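Local coordinates for protein C-domain type II peptide synthetase (Streptomyces globisporus, PDB 4ZNM) that belongs to the condensation-domain family of peptide synthetases, as a type II member built on the chloramphenicol acetyltransferase-like fold, at residues G50-T55 / L151-H156; E61-A66 / D171-Y176. All coordinates share one frame; numbering follows the deposited sequence.

Contact 1: G50-T55 / L151-H156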
ATOM      1  N   GLY A  50       9.626   3.448   3.279  1.00 22.50           N
ATOM      2  CA  GLY A  50      10.359   2.369   2.648  1.00 21.63           C
ATOM      3  C   GLY A  50      11.825   2.484   3.025  1.00 21.75           C
ATOM      4  O   GLY A  50      12.314   3.565   3.420  1.00 21.65           O
ATOM      5  N   ALA A  51      12.503   1.357   2.934  1.00 19.97           N
ATOM      6  CA  ALA A  51      13.924   1.286   3.272  1.00 21.61           C
ATOM      7  C   ALA A  51      14.680   0.500   2.228  1.00 20.71           C
ATOM      8  O   ALA A  51      14.186  -0.527   1.734  1.00 23.44           O
ATOM      9  CB  ALA A  51      14.109   0.647   4.624  1.00 22.78           C
ATOM     10  N   TRP A  52      15.886   0.984   1.936  1.00 20.19           N
ATOM     11  CA  TRP A  52      16.796   0.374   0.975  1.00 20.31           C
ATOM     12  C   TRP A  52      18.153   0.159   1.624  1.00 19.94           C
ATOM     13  O   TRP A  52      18.681   1.078   2.278  1.00 19.54           O
ATOM     14  CB  TRP A  52      16.946   1.280  -0.229  1.00 23.02           C
ATOM     15  CG  TRP A  52      15.766   1.328  -1.104  1.00 22.02           C
ATOM     16  CD1 TRP A  52      15.574   0.612  -2.237  1.00 28.39           C
ATOM     17  CD2 TRP A  52      14.603   2.127  -0.929  1.00 20.47           C
ATOM     18  NE1 TRP A  52      14.372   0.921  -2.786  1.00 24.91           N
ATOM     19  CE2 TRP A  52      13.748   1.845  -1.999  1.00 26.93           C
ATOM     20  CE3 TRP A  52      14.202   3.045   0.035  1.00 27.79           C
ATOM     21  CZ2 TRP A  52      12.506   2.454  -2.144  1.00 28.78           C
ATOM     22  CZ3 TRP A  52      12.978   3.656  -0.099  1.00 29.38           C
ATOM     23  CH2 TRP A  52      12.137   3.364  -1.190  1.00 29.06           C
ATOM     24  N   ARG A  53      18.727  -1.021   1.436  1.00 19.82           N
ATOM     25  CA  ARG A  53      20.104  -1.292   1.862  1.00 20.63           C
ATOM     26  C   ARG A  53      21.046  -0.780   0.778  1.00 24.36           C
ATOM     27  O   ARG A  53      20.907  -1.187  -0.399  1.00 25.86           O
ATOM     28  CB  ARG A  53      20.288  -2.805   2.094  1.00 23.24           C
ATOM     29  CG  ARG A  53      21.592  -3.228   2.738  1.00 28.51           C
ATOM     30  CD  ARG A  53      21.653  -2.917   4.227  1.00 26.83           C
ATOM     31  NE  ARG A  53      22.881  -3.434   4.773  1.00 27.69           N
ATOM     32  CZ  ARG A  53      23.026  -4.620   5.344  1.00 36.91           C
ATOM     33  NH1 ARG A  53      24.229  -4.994   5.738  1.00 30.46           N
ATOM     34  NH2 ARG A  53      21.990  -5.432   5.520  1.00 36.21           N
ATOM     35  N   LEU A  54      21.982   0.099   1.156  1.00 23.58           N
ATOM     36  CA  LEU A  54      22.947   0.706   0.202  1.00 23.10           C
ATOM     37  C   LEU A  54      24.363   0.186   0.396  1.00 24.13           C
ATOM     38  O   LEU A  54      24.871   0.216   1.500  1.00 21.84           O
ATOM     39  CB  LEU A  54      22.989   2.232   0.337  1.00 23.49           C
ATOM     40  CG  LEU A  54      21.659   2.983   0.257  1.00 28.03           C
ATOM     41  CD1 LEU A  54      21.904   4.512   0.406  1.00 23.04           C
ATOM     42  CD2 LEU A  54      20.980   2.689  -1.026  1.00 26.77           C
ATOM     43  N   THR A  55      24.977  -0.300  -0.679  1.00 23.17           N
ATOM     44  CA  THR A  55      26.346  -0.796  -0.674  1.00 26.75           C
ATOM     45  C   THR A  55      27.196   0.129  -1.530  1.00 26.74           C
ATOM     46  O   THR A  55      26.888   0.326  -2.706  1.00 21.73           O
ATOM     47  CB  THR A  55      26.432  -2.247  -1.224  1.00 27.40           C
ATOM     48  OG1 THR A  55      25.495  -3.070  -0.504  1.00 29.47           O
ATOM     49  CG2 THR A  55      27.854  -2.814  -1.099  1.00 32.08           C
ATOM     50  N   LEU A 151      18.909   3.429   3.868  1.00 17.60           N
ATOM     51  CA  LEU A 151      18.252   4.679   3.555  1.00 18.28           C
ATOM     52  C   LEU A 151      16.750   4.514   3.770  1.00 21.29           C
ATOM     53  O   LEU A 151      16.138   3.637   3.137  1.00 22.72           O
ATOM     54  CB  LEU A 151      18.521   5.079   2.114  1.00 15.78           C
ATOM     55  CG  LEU A 151      17.797   6.373   1.702  1.00 19.69           C
ATOM     56  CD1 LEU A 151      18.177   7.588   2.570  1.00 23.95           C
ATOM     57  CD2 LEU A 151      18.004   6.647   0.234  1.00 32.01           C
ATOM     58  N   VAL A 152      16.170   5.327   4.649  1.00 20.42           N
ATOM     59  CA  VAL A 152      14.721   5.307   4.885  1.00 17.24           C
ATOM     60  C   VAL A 152      14.063   6.543   4.300  1.00 19.14           C
ATOM     61  O   VAL A 152      14.429   7.666   4.609  1.00 19.50           O
ATOM     62  CB  VAL A 152      14.359   5.230   6.370  1.00 22.12           C
ATOM     63  CG1 VAL A 152      12.832   5.167   6.562  1.00 23.75           C
ATOM     64  CG2 VAL A 152      15.042   4.031   7.026  1.00 19.68           C
ATOM     65  N   LEU A 153      13.084   6.315   3.440  1.00 21.80           N
ATOM     66  CA  LEU A 153      12.254   7.392   2.958  1.00 19.88           C
ATOM     67  C   LEU A 153      10.842   7.336   3.539  1.00 23.93           C
ATOM     68  O   LEU A 153      10.240   6.260   3.736  1.00 20.79           O
ATOM     69  CB  LEU A 153      12.191   7.349   1.440  1.00 20.39           C
ATOM     70  CG  LEU A 153      13.538   7.327   0.712  1.00 21.93           C
ATOM     71  CD1 LEU A 153      13.269   7.350  -0.812  1.00 22.20           C
ATOM     72  CD2 LEU A 153      14.414   8.503   1.159  1.00 23.99           C
ATOM     73  N   ILE A 154      10.304   8.513   3.791  1.00 17.50           N
ATOM     74  CA  ILE A 154       8.934   8.639   4.238  1.00 19.00           C
ATOM     75  C   ILE A 154       8.259   9.746   3.467  1.00 19.08           C
ATOM     76  O   ILE A 154       8.821  10.809   3.248  1.00 20.96           O
ATOM     77  CB  ILE A 154       8.869   8.891   5.729  1.00 21.85           C
ATOM     78  CG1 ILE A 154       7.412   8.998   6.167  1.00 24.21           C
ATOM     79  CG2 ILE A 154       9.671  10.105   6.085  1.00 23.01           C
ATOM     80  CD1 ILE A 154       7.262   9.052   7.671  1.00 21.88           C
ATOM     81  N   ALA A 155       7.040   9.458   3.038  1.00 17.12           N
ATOM     82  CA  ALA A 155       6.281  10.382   2.220  1.00 22.80           C
ATOM     83  C   ALA A 155       4.828  10.321   2.621  1.00 19.55           C
ATOM     84  O   ALA A 155       4.323   9.264   3.015  1.00 16.81           O
ATOM     85  CB  ALA A 155       6.428  10.019   0.758  1.00 23.26           C
ATOM     86  N   HIS A 156       4.142  11.443   2.488  1.00 18.24           N
ATOM     87  CA  HIS A 156       2.739  11.454   2.799  1.00 21.79           C
ATOM     88  C   HIS A 156       2.000  10.617   1.766  1.00 22.14           C
ATOM     89  O   HIS A 156       2.265  10.677   0.564  1.00 22.15           O
ATOM     90  CB  HIS A 156       2.179  12.869   2.857  1.00 20.98           C
ATOM     91  CG  HIS A 156       0.954  12.946   3.704  1.00 19.56           C
ATOM     92  ND1 HIS A 156      -0.310  12.678   3.219  1.00 18.13           N
ATOM     93  CD2 HIS A 156       0.809  13.174   5.030  1.00 18.38           C
ATOM     94  CE1 HIS A 156      -1.185  12.766   4.212  1.00 21.33           C
ATOM     95  NE2 HIS A 156      -0.527  13.068   5.319  1.00 20.32           N
TER
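Two inner strands of a six-stranded mixed sheet pair antiparallel, with Gly-50, Ala-51 and Trp-52 set against Leu-153, Val-152 and Leu-151. Gly-50 and Leu-153 exchange two backbone bonds, each 2.9 Å between the N of one and the O of the other. Trp-52 and Leu-151 form a second hydrogen-bonded pair; its straighter bond runs from Leu-151 N to Trp-52 O, 2.8 Å and 168° at the hydrogen. Between them, Ala-51 and Val-152 make the non-hydrogen-bonded pair, where Ala-51 CA lies 3.2 Å from Leu-151 O in a CA-H...O contact. The strand of Leu-151 ends at His-156, where the HHxxxD signature of condensation domains begins; the His-156 ring is fixed by Thr-158 and by the carbonyl of Gly-43. On the sheet face that carries Trp-52, the indole has CG anti to its carbonyl carbon (chi1 -72°) and reaches back over Gly-50, with CH2 4.3 Å from Gly-50 CA. CZ3 meets Leu-153 CD1 at 3.8 Å, the two side chains crossing at about a right angle, while Leu-151 O sits at the ring edge, in plane. Helix 162-180 covers this face through Met-165 and Ala-169. Val-152, on the other face, packs against helix 110-125.

Contact 2: E61-A66 / D171-Y176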
ATOM      1  N   GLU A  61      26.432  15.061   1.426  0.61 18.18           N
ATOM      2  CA  GLU A  61      26.024  16.369   0.927  0.61 21.12           C
ATOM      3  C   GLU A  61      25.416  16.266  -0.464  0.61 19.82           C
ATOM      4  O   GLU A  61      24.476  16.981  -0.789  0.61 18.25           O
ATOM      5  CB  GLU A  61      27.219  17.327   0.900  0.61 29.04           C
ATOM      6  CG  GLU A  61      26.909  18.677   0.280  0.61 36.63           C
ATOM      7  CD  GLU A  61      28.091  19.627   0.343  0.61 52.94           C
ATOM      8  OE1 GLU A  61      28.068  20.646  -0.381  0.61 60.01           O
ATOM      9  OE2 GLU A  61      29.039  19.353   1.111  0.61 51.42           O
ATOM     10  N   THR A  62      25.963  15.382  -1.296  1.00 21.51           N
ATOM     11  CA  THR A  62      25.451  15.218  -2.651  1.00 18.35           C
ATOM     12  C   THR A  62      24.135  14.459  -2.624  1.00 20.78           C
ATOM     13  O   THR A  62      23.257  14.732  -3.418  1.00 20.08           O
ATOM     14  CB  THR A  62      26.477  14.496  -3.551  1.00 19.60           C
ATOM     15  OG1 THR A  62      27.691  15.235  -3.541  1.00 25.92           O
ATOM     16  CG2 THR A  62      25.996  14.404  -5.032  1.00 25.93           C
ATOM     17  N   LEU A  63      23.986  13.529  -1.690  1.00 20.04           N
ATOM     18  CA  LEU A  63      22.737  12.797  -1.566  1.00 18.89           C
ATOM     19  C   LEU A  63      21.625  13.750  -1.139  1.00 23.82           C
ATOM     20  O   LEU A  63      20.496  13.633  -1.619  1.00 22.11           O
ATOM     21  CB  LEU A  63      22.856  11.631  -0.579  1.00 19.60           C
ATOM     22  CG  LEU A  63      21.605  10.778  -0.475  1.00 23.05           C
ATOM     23  CD1 LEU A  63      21.356   9.994  -1.761  1.00 27.62           C
ATOM     24  CD2 LEU A  63      21.724   9.801   0.680  1.00 23.56           C
ATOM     25  N   ARG A  64      21.953  14.718  -0.286  1.00 20.17           N
ATOM     26  CA  ARG A  64      20.978  15.691   0.168  1.00 20.02           C
ATOM     27  C   ARG A  64      20.535  16.571  -0.992  1.00 22.68           C
ATOM     28  O   ARG A  64      19.339  16.839  -1.176  1.00 19.15           O
ATOM     29  CB  ARG A  64      21.550  16.525   1.285  1.00 18.42           C
ATOM     30  CG  ARG A  64      20.632  17.600   1.764  1.00 19.35           C
ATOM     31  CD  ARG A  64      21.184  18.211   3.047  1.00 17.96           C
ATOM     32  NE  ARG A  64      22.334  19.031   2.794  1.00 18.76           N
ATOM     33  CZ  ARG A  64      23.590  18.751   3.169  1.00 24.23           C
ATOM     34  NH1 ARG A  64      24.567  19.582   2.856  1.00 19.94           N
ATOM     35  NH2 ARG A  64      23.888  17.643   3.826  1.00 22.61           N
ATOM     36  N   GLU A  65      21.493  17.023  -1.774  1.00 19.78           N
ATOM     37  CA  GLU A  65      21.177  17.792  -2.979  1.00 22.42           C
ATOM     38  C   GLU A  65      20.281  16.998  -3.924  1.00 24.36           C
ATOM     39  O   GLU A  65      19.337  17.547  -4.481  1.00 21.69           O
ATOM     40  CB  GLU A  65      22.450  18.202  -3.713  1.00 23.07           C
ATOM     41  CG  GLU A  65      23.268  19.298  -3.054  1.00 49.46           C
ATOM     42  CD  GLU A  65      24.663  19.470  -3.690  1.00 73.79           C
ATOM     43  OE1 GLU A  65      25.134  18.551  -4.405  1.00 79.28           O
ATOM     44  OE2 GLU A  65      25.285  20.530  -3.464  1.00 81.97           O
ATOM     45  N   ALA A  66      20.571  15.715  -4.103  1.00 23.56           N
ATOM     46  CA  ALA A  66      19.764  14.871  -4.965  1.00 22.44           C
ATOM     47  C   ALA A  66      18.326  14.789  -4.465  1.00 18.89           C
ATOM     48  O   ALA A  66      17.392  14.716  -5.245  1.00 23.46           O
ATOM     49  CB  ALA A  66      20.384  13.475  -5.065  1.00 18.30           C
ATOM     50  N   ASP A 171      14.862   7.425  -9.033  1.00 18.98           N
ATOM     51  CA  ASP A 171      15.204   8.759  -9.472  1.00 23.13           C
ATOM     52  C   ASP A 171      16.291   9.355  -8.573  1.00 20.95           C
ATOM     53  O   ASP A 171      17.224   9.978  -9.060  1.00 19.18           O
ATOM     54  CB  ASP A 171      13.968   9.636  -9.453  1.00 20.69           C
ATOM     55  CG  ASP A 171      12.975   9.312 -10.589  1.00 28.57           C
ATOM     56  OD1 ASP A 171      13.202   8.346 -11.371  1.00 23.59           O
ATOM     57  OD2 ASP A 171      11.966  10.049 -10.685  1.00 26.47           O
ATOM     58  N   LEU A 172      16.130   9.192  -7.267  1.00 21.92           N
ATOM     59  CA  LEU A 172      17.054   9.782  -6.292  1.00 22.01           C
ATOM     60  C   LEU A 172      18.472   9.298  -6.494  1.00 20.72           C
ATOM     61  O   LEU A 172      19.404  10.090  -6.555  1.00 23.59           O
ATOM     62  CB  LEU A 172      16.625   9.452  -4.873  1.00 19.32           C
ATOM     63  CG  LEU A 172      17.626   9.818  -3.781  1.00 22.46           C
ATOM     64  CD1 LEU A 172      17.705  11.330  -3.703  1.00 24.31           C
ATOM     65  CD2 LEU A 172      17.229   9.203  -2.464  1.00 25.81           C
ATOM     66  N   LEU A 173      18.628   7.979  -6.581  1.00 21.94           N
ATOM     67  CA  LEU A 173      19.961   7.406  -6.703  1.00 22.47           C
ATOM     68  C   LEU A 173      20.568   7.648  -8.087  1.00 22.55           C
ATOM     69  O   LEU A 173      21.792   7.759  -8.220  1.00 20.42           O
ATOM     70  CB  LEU A 173      19.902   5.920  -6.345  1.00 21.25           C
ATOM     71  CG  LEU A 173      19.465   5.779  -4.852  1.00 27.42           C
ATOM     72  CD1 LEU A 173      19.478   4.342  -4.462  1.00 34.47           C
ATOM     73  CD2 LEU A 173      20.381   6.524  -3.900  1.00 33.02           C
ATOM     74  N   ASN A 174      19.726   7.796  -9.099  1.00 20.98           N
ATOM     75  CA  ASN A 174      20.201   8.182 -10.438  1.00 22.76           C
ATOM     76  C   ASN A 174      20.693   9.632 -10.447  1.00 23.65           C
ATOM     77  O   ASN A 174      21.772   9.925 -10.936  1.00 24.17           O
ATOM     78  CB  ASN A 174      19.077   7.993 -11.451  1.00 21.61           C
ATOM     79  CG  ASN A 174      19.434   8.473 -12.841  1.00 23.93           C
ATOM     80  OD1 ASN A 174      19.537   9.673 -13.100  1.00 29.11           O
ATOM     81  ND2 ASN A 174      19.580   7.530 -13.757  1.00 26.28           N
ATOM     82  N   LEU A 175      19.892  10.545  -9.891  1.00 21.70           N
ATOM     83  CA  LEU A 175      20.283  11.954  -9.850  1.00 18.27           C
ATOM     84  C   LEU A 175      21.563  12.135  -8.986  1.00 20.42           C
ATOM     85  O   LEU A 175      22.421  12.962  -9.291  1.00 18.82           O
ATOM     86  CB  LEU A 175      19.133  12.814  -9.303  1.00 21.65           C
ATOM     87  CG  LEU A 175      17.919  12.846 -10.254  1.00 22.92           C
ATOM     88  CD1 LEU A 175      16.745  13.447  -9.569  1.00 25.92           C
ATOM     89  CD2 LEU A 175      18.222  13.612 -11.584  1.00 29.89           C
ATOM     90  N   TYR A 176      21.662  11.368  -7.905  1.00 20.31           N
ATOM     91  CA  TYR A 176      22.862  11.358  -7.063  1.00 21.94           C
ATOM     92  C   TYR A 176      24.085  10.914  -7.885  1.00 24.31           C
ATOM     93  O   TYR A 176      25.103  11.601  -7.934  1.00 26.82           O
ATOM     94  CB  TYR A 176      22.654  10.419  -5.842  1.00 17.29           C
ATOM     95  CG  TYR A 176      23.932  10.122  -5.091  1.00 17.46           C
ATOM     96  CD1 TYR A 176      24.376  10.986  -4.103  1.00 22.98           C
ATOM     97  CD2 TYR A 176      24.684   8.990  -5.356  1.00 26.27           C
ATOM     98  CE1 TYR A 176      25.524  10.747  -3.416  1.00 20.17           C
ATOM     99  CE2 TYR A 176      25.864   8.736  -4.670  1.00 20.34           C
ATOM    100  CZ  TYR A 176      26.278   9.624  -3.704  1.00 24.35           C
ATOM    101  OH  TYR A 176      27.424   9.400  -3.009  1.00 23.57           O
TER
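Tyr-176 turns the edge of its ring to Thr-62 C and Leu-63 N, both of which lie in the ring plane. Its CG is anti to the backbone N (chi1 168°), and from there CD1 comes to 3.5 Å from Leu-63 N. The side chains of Thr-62 and Leu-63 both cross the tyrosine at about a right angle: Thr-62 touches with CB, 3.9 Å from Tyr-176 CE1, and with its methyl CG2, whereas Leu-63 offers CB and CD1. Leu-63 CD1 reaches on to Leu-173 CD2 at 4.2 Å, these two leucines meeting obliquely by their methyl groups. One helical turn further, Ala-66 CB points at the other helix and lies 3.9 Å from Tyr-176 CB. Leu-172 bends in beside it, with CD1 3.7 Å from Ala-66 CB. The short alanine lets the backbones close up, Ala-66 CA and Tyr-176 CA being 5.1 Å apart, and the helix segments cross at 125°. Both hydroxyls are directed to Asp-59, just ahead of helix 60-73, Tyr-176 OH bonding to Asp-59 N and Thr-62 OG1 to Asp-59 OD2. The contact between the segments thus rests on apolar groups, with the tyrosine ring tethered at its polar end.

In the fold
The two contacts are successive layers of one alpha/beta half of the condensation domain, their centres about 13 Å apart. Strand 47-55 leads into helix 60-73 and strand 148-156 into helix 162-180, so strands that pair in contact 1 send on helices that pair in contact 2. The layers meet directly: Leu-151 CD2 packs 3.8 Å from Leu-172 CD2, and Leu-54 CD2 lies 4.1 Å from Leu-173 CD1. The HHxxxD signature begins on the last residue of strand 148-156 and runs through the connection to helix 162-180, which thus joins a segment of each contact. A bound sodium ion is about 9 Å from the Tyr-176 side chain, too far for direct coordination.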